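PDB 2OAS: 4-hydroxybutyrate coenzyme A transferase from Shewanella oneidensis, which probably transfers coenzyme A between acyl-CoA thioesters and small carboxylic acids such as acetate and 4-hydroxybutyrate, and binds coenzyme A. Local coordinates for residues A29-K32 with V33-A37; V93-L97 with S98-K102; D237-L240 with Q241-K245; V373-R377 with A378-Y382. One frame throughout, in Å; residues are numbered along the deposited sequence.

Contact 1 (A29-K32 with V33-A37); sequences ATPK and VLLDA
Pro31 caps the N-terminal end of helix 32-41, and its carbonyl is shared by the backbone amides of Leu34 and Leu35. The stronger bond is Leu35 N to Pro31 O at 2.7 Å, with an N-H...O angle of 164°; the one from Leu34 N is weak. At the cap itself the chain makes an inverse gamma turn centred on Pro31, which Lys32 N closes by bonding to Thr30 O. One residue on, Asp36 N donates to Lys32 O at 2.8 Å, the next i to i+4 bond.

The same two residues also meet through their side chains. Lys32 runs extended as far as CE and bends at its last torsion (chi4 -54°), which swings NZ to 2.6 Å from Asp36 OD2 in a salt bridge on the syn side of the carboxylate. The other oxygen, OD1, bonds to Ser60 OG, and the carboxylate is thus held at both oxygens. With an alanine in place of Asp36, the Lys32 ammonium would probably lose its mate and Ser60 its carboxylate partner.

Thr30 divides its two branches. Its OG1 lies among Met27 O, Thr55 OG1 and Glu56 N, all hydrogen-bond partners, whereas the methyl turns to the helix. Pro31 CB lies 4.1 Å from Leu34 CB, and Leu34 goes on to pack against helix 9-13 and strand 145-150, while Pro31 and Leu35 rest on Thr24 of strand 21-24. Leu35 reaches back over the cap at about a right angle to Thr30, its CD1 3.4 Å from Thr30 CG2.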
loop_
_atom_site.group_PDB
_atom_site.type_symbol
_atom_site.label_atom_id
_atom_site.label_comp_id
_atom_site.label_asym_id
_atom_site.label_seq_id
_atom_site.Cartn_x
_atom_site.Cartn_y
_atom_site.Cartn_z
ATOM N N ALA A 29 16.900 13.098 17.951
ATOM C CA ALA A 29 16.702 14.497 18.345
ATOM C C ALA A 29 15.782 14.691 19.539
ATOM O O ALA A 29 15.595 15.822 19.987
ATOM C CB ALA A 29 16.172 15.305 17.153
ATOM N N THR A 30 15.218 13.597 20.053
ATOM C CA THR A 30 14.329 13.659 21.209
ATOM C C THR A 30 14.920 14.626 22.232
ATOM O O THR A 30 16.025 14.448 22.703
ATOM C CB THR A 30 14.140 12.252 21.831
ATOM O OG1 THR A 30 13.534 11.396 20.864
ATOM C CG2 THR A 30 13.257 12.308 23.067
ATOM N N PRO A 31 14.178 15.687 22.559
ATOM C CA PRO A 31 14.617 16.704 23.515
ATOM C C PRO A 31 14.605 16.219 24.950
ATOM O O PRO A 31 13.817 16.697 25.766
ATOM C CB PRO A 31 13.620 17.846 23.293
ATOM C CG PRO A 31 13.070 17.602 21.917
ATOM C CD PRO A 31 12.917 16.102 21.907
ATOM N N LYS A 32 15.491 15.280 25.252
ATOM C CA LYS A 32 15.596 14.716 26.594
ATOM C C LYS A 32 15.695 15.786 27.689
ATOM O O LYS A 32 15.021 15.698 28.717
ATOM C CB LYS A 32 16.817 13.795 26.667
ATOM C CG LYS A 32 16.899 12.986 27.958
ATOM C CD LYS A 32 18.165 12.144 28.025
ATOM C CE LYS A 32 18.212 11.376 29.329
ATOM N NZ LYS A 32 18.046 12.303 30.481
ATOM N N VAL A 33 16.539 16.786 27.466
ATOM C CA VAL A 33 16.728 17.853 28.437
ATOM C C VAL A 33 15.412 18.525 28.787
ATOM O O VAL A 33 15.147 18.834 29.947
ATOM C CB VAL A 33 17.684 18.940 27.903
ATOM C CG1 VAL A 33 17.859 20.032 28.937
ATOM C CG2 VAL A 33 19.019 18.338 27.561
ATOM N N LEU A 34 14.587 18.753 27.777
ATOM C CA LEU A 34 13.298 19.398 27.974
ATOM C C LEU A 34 12.259 18.408 28.456
ATOM O O LEU A 34 11.451 18.733 29.311
ATOM C CB LEU A 34 12.833 20.040 26.665
ATOM C CG LEU A 34 12.856 21.570 26.547
ATOM C CD1 LEU A 34 14.064 22.154 27.250
ATOM C CD2 LEU A 34 12.840 21.968 25.051
ATOM N N LEU A 35 12.281 17.201 27.913
ATOM C CA LEU A 35 11.305 16.202 28.301
ATOM C C LEU A 35 11.480 15.794 29.767
ATOM O O LEU A 35 10.509 15.442 30.424
ATOM C CB LEU A 35 11.377 14.982 27.357
ATOM C CG LEU A 35 10.875 15.125 25.898
ATOM C CD1 LEU A 35 11.088 13.825 25.168
ATOM C CD2 LEU A 35 9.404 15.514 25.834
ATOM N N ASP A 36 12.702 15.854 30.291
ATOM C CA ASP A 36 12.907 15.503 31.698
ATOM C C ASP A 36 12.316 16.598 32.565
ATOM O O ASP A 36 11.795 16.323 33.639
ATOM C CB ASP A 36 14.391 15.318 32.037
ATOM C CG ASP A 36 14.943 13.982 31.535
ATOM O OD1 ASP A 36 14.147 13.138 31.068
ATOM O OD2 ASP A 36 16.171 13.773 31.617
ATOM N N ALA A 37 12.375 17.839 32.099
ATOM C CA ALA A 37 11.809 18.920 32.891
ATOM C C ALA A 37 10.279 18.813 32.871
ATOM O O ALA A 37 9.606 19.191 33.828
ATOM C CB ALA A 37 12.250 20.264 32.344
#

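Contact 2 (V93-L97 with S98-K102); sequences VPIFL and SEVPK
Val100 N donates to Leu97 O at 3.0 Å with an N-H...O angle of 156°, and Glu99 N reaches Phe96 O over the same distance. Both are i to i+3 bonds of the turn leading into helix 100-105, and in both the donor stands above the carbonyl plane. A second, weak bond from Val100 N also goes to Phe96 O. The polar ends of the side chains find partners beyond the turn: Ser98 OG bonds to Asp334, and Glu99 OE2 forms a salt bridge with Arg337 of the second subunit, which also makes a cation-pi contact with Phe96.

Glu99 bends at chi2 (-68°), and its aliphatic part lies alongside Phe96, both side chains pointing the same way. Its CG sits at the edge of the phenyl ring, 3.6 Å from Phe96 CD2, and the carboxylate plane is turned 85° from the ring. Ile95 CG1 lies 3.6 Å from Glu99 CB, while Ile95 CG2 meets Val100 CG2 at 4.0 Å across nearly perpendicular side chains. Pro101 CD closes on Leu97 O at 3.3 Å. Leu97 is also close to Glu233, a residue seen covalently joined to CoA in a structure of this protein.

The turn links edge strand 91-92 of the parallel sheet to helix 100-105, and Leu97 and Pro101 pack on helix 286-289.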
loop_
_atom_site.group_PDB
_atom_site.type_symbol
_atom_site.label_atom_id
_atom_site.label_comp_id
_atom_site.label_asym_id
_atom_site.label_seq_id
_atom_site.Cartn_x
_atom_site.Cartn_y
_atom_site.Cartn_z
ATOM N N VAL A 93 -1.532 5.065 17.046
ATOM C CA VAL A 93 -2.235 5.521 15.856
ATOM C C VAL A 93 -1.521 5.053 14.604
ATOM O O VAL A 93 -0.506 5.607 14.221
ATOM C CB VAL A 93 -2.345 7.060 15.833
ATOM C CG1 VAL A 93 -3.092 7.517 14.576
ATOM C CG2 VAL A 93 -3.079 7.539 17.081
ATOM N N PRO A 94 -2.045 4.016 13.944
ATOM C CA PRO A 94 -1.377 3.539 12.736
ATOM C C PRO A 94 -1.442 4.573 11.598
ATOM O O PRO A 94 -2.518 5.064 11.263
ATOM C CB PRO A 94 -2.124 2.245 12.429
ATOM C CG PRO A 94 -3.512 2.529 12.910
ATOM C CD PRO A 94 -3.281 3.256 14.208
ATOM N N ILE A 95 -0.291 4.894 11.009
ATOM C CA ILE A 95 -0.245 5.881 9.921
ATOM C C ILE A 95 1.081 5.867 9.184
ATOM O O ILE A 95 2.130 5.754 9.813
ATOM C CB ILE A 95 -0.459 7.304 10.456
ATOM C CG1 ILE A 95 -0.373 8.314 9.313
ATOM C CG2 ILE A 95 0.609 7.643 11.457
ATOM C CD1 ILE A 95 -0.773 9.694 9.719
ATOM N N PHE A 96 1.047 5.983 7.854
ATOM C CA PHE A 96 2.305 6.003 7.093
ATOM C C PHE A 96 3.083 7.207 7.578
ATOM O O PHE A 96 2.499 8.245 7.872
ATOM C CB PHE A 96 2.063 6.128 5.581
ATOM C CG PHE A 96 1.230 5.030 5.019
ATOM C CD1 PHE A 96 1.624 3.708 5.161
ATOM C CD2 PHE A 96 -0.003 5.305 4.448
ATOM C CE1 PHE A 96 0.795 2.668 4.752
ATOM C CE2 PHE A 96 -0.840 4.273 4.034
ATOM C CZ PHE A 96 -0.440 2.950 4.191
ATOM N N LEU A 97 4.392 7.063 7.665
ATOM C CA LEU A 97 5.215 8.153 8.129
ATOM C C LEU A 97 5.058 9.373 7.234
ATOM O O LEU A 97 4.924 10.483 7.728
ATOM C CB LEU A 97 6.679 7.717 8.199
ATOM C CG LEU A 97 7.261 8.084 9.570
ATOM C CD1 LEU A 97 7.907 6.854 10.183
ATOM C CD2 LEU A 97 8.250 9.227 9.444
ATOM N N SER A 98 5.048 9.159 5.921
ATOM C CA SER A 98 4.895 10.264 4.975
ATOM C C SER A 98 3.544 10.965 5.110
ATOM O O SER A 98 3.377 12.083 4.630
ATOM C CB SER A 98 5.072 9.761 3.550
ATOM O OG SER A 98 4.190 8.682 3.291
ATOM N N GLU A 99 2.581 10.315 5.756
ATOM C CA GLU A 99 1.253 10.906 5.924
ATOM C C GLU A 99 1.169 11.786 7.169
ATOM O O GLU A 99 0.229 12.559 7.323
ATOM C CB GLU A 99 0.172 9.825 6.046
ATOM C CG GLU A 99 0.022 8.865 4.877
ATOM C CD GLU A 99 -0.500 9.523 3.615
ATOM O OE1 GLU A 99 -1.531 10.226 3.681
ATOM O OE2 GLU A 99 0.119 9.320 2.545
ATOM N N VAL A 100 2.148 11.678 8.057
ATOM C CA VAL A 100 2.113 12.461 9.278
ATOM C C VAL A 100 2.149 13.966 9.019
ATOM O O VAL A 100 1.382 14.709 9.611
ATOM C CB VAL A 100 3.259 12.066 10.209
ATOM C CG1 VAL A 100 3.141 12.803 11.528
ATOM C CG2 VAL A 100 3.232 10.554 10.434
ATOM N N PRO A 101 3.040 14.438 8.136
ATOM C CA PRO A 101 3.129 15.876 7.838
ATOM C C PRO A 101 1.803 16.415 7.323
ATOM O O PRO A 101 1.400 17.535 7.654
ATOM C CB PRO A 101 4.209 15.943 6.768
ATOM C CG PRO A 101 5.108 14.830 7.146
ATOM C CD PRO A 101 4.111 13.711 7.442
ATOM N N LYS A 102 1.126 15.601 6.522
ATOM C CA LYS A 102 -0.164 15.983 5.955
ATOM C C LYS A 102 -1.260 16.085 7.025
ATOM O O LYS A 102 -2.135 16.954 6.949
ATOM C CB LYS A 102 -0.596 14.978 4.878
ATOM C CG LYS A 102 -2.041 15.162 4.414
ATOM C CD LYS A 102 -2.774 13.807 4.252
ATOM C CE LYS A 102 -4.300 14.019 4.078
ATOM N NZ LYS A 102 -5.100 12.776 3.778
#

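Contact 3 (D237-L240 with Q241-K245); sequences DGIL and QLVEK
Ile239 and Val243, one helical turn apart, meet through their CG2 methyls, which come within 4.1 Å of each other: that of Ile239 is anti to its backbone N, whereas Val243 chi1 of 174° puts CG1 in that place and leaves CG2 anti to the carbonyl carbon. Val243 CG2 also lies 3.3 Å from Ile239 O. In Glu244, chi1 of 49° places CG between the backbone N and carbonyl carbon; the chain then extends back along the helix, and OE2 comes to 3.9 Å from Leu240 CG.

These pairs lie on the short alpha-helix 237-244, whose i to i+4 bonds join Asp237 O to Gln241 N, Ile239 O to Val243 N and Leu240 O to Glu244 N. The last is 3.2 Å long with an N-H...O angle of 161°. Weak i to i+3 bonds accompany them, from Leu242 N to Ile239 O and from Val243 N to Leu240 O.

Gln241 CG leans over the first turn, 3.5 Å from Asp237 O, and Asp237 OD1 bonds to Ser268. Ile239 and Leu242 face Leu219 of helix 213-220, whereas Leu240 and Val243 share Tyr274 of helix 269-275. Glu244 OE2 has a long, weak ion pair with Lys270.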
loop_
_atom_site.group_PDB
_atom_site.type_symbol
_atom_site.label_atom_id
_atom_site.label_comp_id
_atom_site.label_asym_id
_atom_site.label_seq_id
_atom_site.Cartn_x
_atom_site.Cartn_y
_atom_site.Cartn_z
ATOM N N ASP A 237 26.218 4.466 10.787
ATOM C CA ASP A 237 27.636 4.287 10.545
ATOM C C ASP A 237 27.925 3.350 9.394
ATOM O O ASP A 237 28.927 3.508 8.702
ATOM C CB ASP A 237 28.299 3.783 11.823
ATOM C CG ASP A 237 28.251 4.810 12.945
ATOM O OD1 ASP A 237 29.206 5.607 13.064
ATOM O OD2 ASP A 237 27.248 4.827 13.689
ATOM N N GLY A 238 27.041 2.384 9.180
ATOM C CA GLY A 238 27.238 1.439 8.098
ATOM C C GLY A 238 27.458 2.142 6.774
ATOM O O GLY A 238 28.369 1.811 6.010
ATOM N N ILE A 239 26.631 3.137 6.506
ATOM C CA ILE A 239 26.742 3.865 5.254
ATOM C C ILE A 239 28.013 4.693 5.203
ATOM O O ILE A 239 28.743 4.678 4.212
ATOM C CB ILE A 239 25.543 4.776 5.066
ATOM C CG1 ILE A 239 24.266 3.961 5.249
ATOM C CG2 ILE A 239 25.583 5.401 3.690
ATOM C CD1 ILE A 239 24.149 2.804 4.287
ATOM N N LEU A 240 28.271 5.400 6.291
ATOM C CA LEU A 240 29.445 6.244 6.401
ATOM C C LEU A 240 30.714 5.513 5.940
ATOM O O LEU A 240 31.549 6.093 5.244
ATOM C CB LEU A 240 29.580 6.724 7.853
ATOM C CG LEU A 240 30.781 7.574 8.259
ATOM C CD1 LEU A 240 30.809 8.872 7.473
ATOM C CD2 LEU A 240 30.706 7.841 9.746
ATOM N N GLN A 241 30.850 4.244 6.305
ATOM C CA GLN A 241 32.022 3.454 5.926
ATOM C C GLN A 241 32.150 3.228 4.423
ATOM O O GLN A 241 33.251 3.228 3.888
ATOM C CB GLN A 241 31.997 2.101 6.637
ATOM C CG GLN A 241 32.172 2.195 8.147
ATOM C CD GLN A 241 32.335 0.827 8.794
ATOM O OE1 GLN A 241 31.370 0.062 8.921
ATOM N NE2 GLN A 241 33.572 0.505 9.193
ATOM N N LEU A 242 31.023 3.021 3.748
ATOM C CA LEU A 242 31.023 2.791 2.308
ATOM C C LEU A 242 31.272 4.095 1.564
ATOM O O LEU A 242 31.750 4.102 0.428
ATOM C CB LEU A 242 29.688 2.175 1.866
ATOM C CG LEU A 242 29.579 0.639 1.889
ATOM C CD1 LEU A 242 30.093 0.088 3.198
ATOM C CD2 LEU A 242 28.137 0.219 1.650
ATOM N N VAL A 243 30.945 5.203 2.208
ATOM C CA VAL A 243 31.160 6.491 1.593
ATOM C C VAL A 243 32.652 6.772 1.541
ATOM O O VAL A 243 33.177 7.162 0.497
ATOM C CB VAL A 243 30.450 7.611 2.384
ATOM C CG1 VAL A 243 30.809 8.976 1.810
ATOM C CG2 VAL A 243 28.940 7.381 2.330
ATOM N N GLU A 244 33.342 6.546 2.655
ATOM C CA GLU A 244 34.772 6.810 2.690
ATOM C C GLU A 244 35.543 5.815 1.826
ATOM O O GLU A 244 36.722 6.016 1.525
ATOM C CB GLU A 244 35.277 6.799 4.142
ATOM C CG GLU A 244 34.843 5.596 4.962
ATOM C CD GLU A 244 34.951 5.818 6.483
ATOM O OE1 GLU A 244 35.544 4.931 7.166
ATOM O OE2 GLU A 244 34.434 6.861 6.992
ATOM N N LYS A 245 34.853 4.766 1.397
ATOM C CA LYS A 245 35.439 3.747 0.539
ATOM C C LYS A 245 35.193 4.084 -0.930
ATOM O O LYS A 245 35.698 3.405 -1.818
ATOM C CB LYS A 245 34.835 2.373 0.866
ATOM C CG LYS A 245 35.805 1.400 1.514
ATOM C CD LYS A 245 36.439 2.013 2.748
ATOM C CE LYS A 245 37.713 1.274 3.169
ATOM N NZ LYS A 245 38.473 2.009 4.243
#

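Contact 4 (V373-R377 with A378-Y382); sequences VVTTR and AHVHY
A tight turn at the subunit interface, beside the coenzyme A pocket, takes the chain out of strand 373-375. Here Thr376 OG1 and His379 ND1 are hydrogen-bonded at 2.8 Å, and either could be the donor. A chi1 of 64° sets the hydroxyl between the backbone N and carbonyl carbon of Thr376, on the side where the imidazole of His379 lies across the turn.

The backbone supports the same fold-back. His379 N donates to Thr376 O at 3.0 Å from above the carbonyl plane, and Val380 N adds weak bonds to Thr376 O and to Arg377 O. Thr375 turns its methyl inward, CG2 lying 3.3 Å from His379 CB, and the same methyl is 4.2 Å from Val380 CG2. Its OG1 bonds instead to Gln332, a residue of the CoA site. Replacing His379 by an alanine would probably leave Thr376 OG1 without its imidazole partner and open a gap where the ring packs between the subunits.

That ring stands edge-to-face with Phe96 of the second subunit and touches Met333 of both chains. The extended Arg377 side chain reaches Asp319 of the second subunit in a salt bridge. Before the turn, Val374 and Thr375 form a classic beta bulge opposite Val316 of strand 316-317. Thr375 and His379 pack on helix 332-341, and beyond the turn the chain enters strand 382-385, which pairs with strand 346-350 in the six-stranded mixed sheet.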
loop_
_atom_site.group_PDB
_atom_site.type_symbol
_atom_site.label_atom_id
_atom_site.label_comp_id
_atom_site.label_asym_id
_atom_site.label_seq_id
_atom_site.Cartn_x
_atom_site.Cartn_y
_atom_site.Cartn_z
ATOM N N VAL A 373 -0.838 -6.007 9.622
ATOM C CA VAL A 373 -0.203 -6.173 8.322
ATOM C C VAL A 373 0.332 -4.809 7.877
ATOM O O VAL A 373 -0.434 -3.860 7.754
ATOM C CB VAL A 373 -1.207 -6.674 7.273
ATOM C CG1 VAL A 373 -0.597 -6.556 5.879
ATOM C CG2 VAL A 373 -1.603 -8.093 7.575
ATOM N N VAL A 374 1.635 -4.707 7.654
ATOM C CA VAL A 374 2.222 -3.438 7.207
ATOM C C VAL A 374 2.408 -3.466 5.689
ATOM O O VAL A 374 2.089 -2.505 4.997
ATOM C CB VAL A 374 3.589 -3.181 7.889
ATOM C CG1 VAL A 374 4.209 -1.879 7.373
ATOM C CG2 VAL A 374 3.394 -3.102 9.395
ATOM N N THR A 375 2.913 -4.588 5.186
ATOM C CA THR A 375 3.137 -4.782 3.763
ATOM C C THR A 375 2.314 -6.001 3.339
ATOM O O THR A 375 2.393 -7.061 3.949
ATOM C CB THR A 375 4.626 -5.025 3.489
ATOM O OG1 THR A 375 5.367 -3.884 3.917
ATOM C CG2 THR A 375 4.875 -5.263 2.021
ATOM N N THR A 376 1.534 -5.834 2.280
ATOM C CA THR A 376 0.648 -6.875 1.798
ATOM C C THR A 376 1.269 -7.843 0.805
ATOM O O THR A 376 2.372 -7.621 0.310
ATOM C CB THR A 376 -0.583 -6.235 1.151
ATOM O OG1 THR A 376 -0.179 -5.495 -0.006
ATOM C CG2 THR A 376 -1.242 -5.266 2.122
ATOM N N ARG A 377 0.546 -8.928 0.529
ATOM C CA ARG A 377 0.969 -9.944 -0.435
ATOM C C ARG A 377 1.449 -9.310 -1.730
ATOM O O ARG A 377 2.570 -9.538 -2.173
ATOM C CB ARG A 377 -0.194 -10.833 -0.839
ATOM C CG ARG A 377 -0.747 -11.712 0.192
ATOM C CD ARG A 377 -2.053 -12.297 -0.304
ATOM N NE ARG A 377 -2.475 -13.383 0.567
ATOM C CZ ARG A 377 -3.716 -13.839 0.660
ATOM N NH1 ARG A 377 -4.690 -13.307 -0.068
ATOM N NH2 ARG A 377 -3.978 -14.826 1.497
ATOM N N ALA A 378 0.562 -8.534 -2.342
ATOM C CA ALA A 378 0.831 -7.886 -3.629
ATOM C C ALA A 378 2.088 -7.032 -3.658
ATOM O O ALA A 378 2.677 -6.829 -4.716
ATOM C CB ALA A 378 -0.386 -7.051 -4.045
ATOM N N HIS A 379 2.484 -6.538 -2.489
ATOM C CA HIS A 379 3.676 -5.687 -2.358
ATOM C C HIS A 379 4.993 -6.444 -2.423
ATOM O O HIS A 379 5.909 -6.050 -3.121
ATOM C CB HIS A 379 3.658 -4.939 -1.027
ATOM C CG HIS A 379 2.914 -3.646 -1.064
ATOM N ND1 HIS A 379 1.740 -3.440 -0.373
ATOM C CD2 HIS A 379 3.165 -2.496 -1.736
ATOM C CE1 HIS A 379 1.295 -2.220 -0.621
ATOM N NE2 HIS A 379 2.141 -1.628 -1.446
ATOM N N VAL A 380 5.074 -7.525 -1.674
ATOM C CA VAL A 380 6.300 -8.285 -1.578
ATOM C C VAL A 380 7.016 -8.682 -2.870
ATOM O O VAL A 380 6.406 -9.043 -3.875
ATOM C CB VAL A 380 6.065 -9.546 -0.708
ATOM C CG1 VAL A 380 7.371 -10.295 -0.492
ATOM C CG2 VAL A 380 5.463 -9.134 0.622
ATOM N N HIS A 381 8.335 -8.589 -2.822
ATOM C CA HIS A 381 9.155 -8.962 -3.950
ATOM C C HIS A 381 10.070 -10.066 -3.442
ATOM O O HIS A 381 9.877 -11.225 -3.771
ATOM C CB HIS A 381 9.975 -7.758 -4.452
ATOM C CG HIS A 381 10.839 -8.060 -5.639
ATOM N ND1 HIS A 381 11.619 -7.105 -6.255
ATOM C CD2 HIS A 381 11.052 -9.216 -6.320
ATOM C CE1 HIS A 381 12.272 -7.657 -7.264
ATOM N NE2 HIS A 381 11.945 -8.937 -7.323
ATOM N N TYR A 382 11.062 -9.706 -2.633
ATOM C CA TYR A 382 11.981 -10.693 -2.074
ATOM C C TYR A 382 11.855 -10.798 -0.568
ATOM O O TYR A 382 11.526 -9.830 0.111
ATOM C CB TYR A 382 13.431 -10.348 -2.357
ATOM C CG TYR A 382 13.964 -10.752 -3.698
ATOM C CD1 TYR A 382 14.137 -9.799 -4.710
ATOM C CD2 TYR A 382 14.354 -12.068 -3.946
ATOM C CE1 TYR A 382 14.688 -10.138 -5.926
ATOM C CE2 TYR A 382 14.913 -12.428 -5.170
ATOM C CZ TYR A 382 15.076 -11.452 -6.157
ATOM O OH TYR A 382 15.623 -11.773 -7.379
#

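How the contacts relate
The four contacts follow one another along the chain without touching. Contacts 2 and 4 are the closest pair, with nearest atoms about 5 Å apart and centres 19 Å apart, and both also meet the second subunit: Phe96 of contact 2 in one chain meets His379 of contact 4 in the other. Both lie near the coenzyme A, the side chains of Leu97 and Thr375 being about 5 and 7 Å from it. Contacts 1 and 3 lie farther out, the side chains of Thr30 and Ile239 each about 13 Å from the ligand. Contacts 1 and 4 are separated most, 37 Å between centres, on opposite sides of the chain's centre.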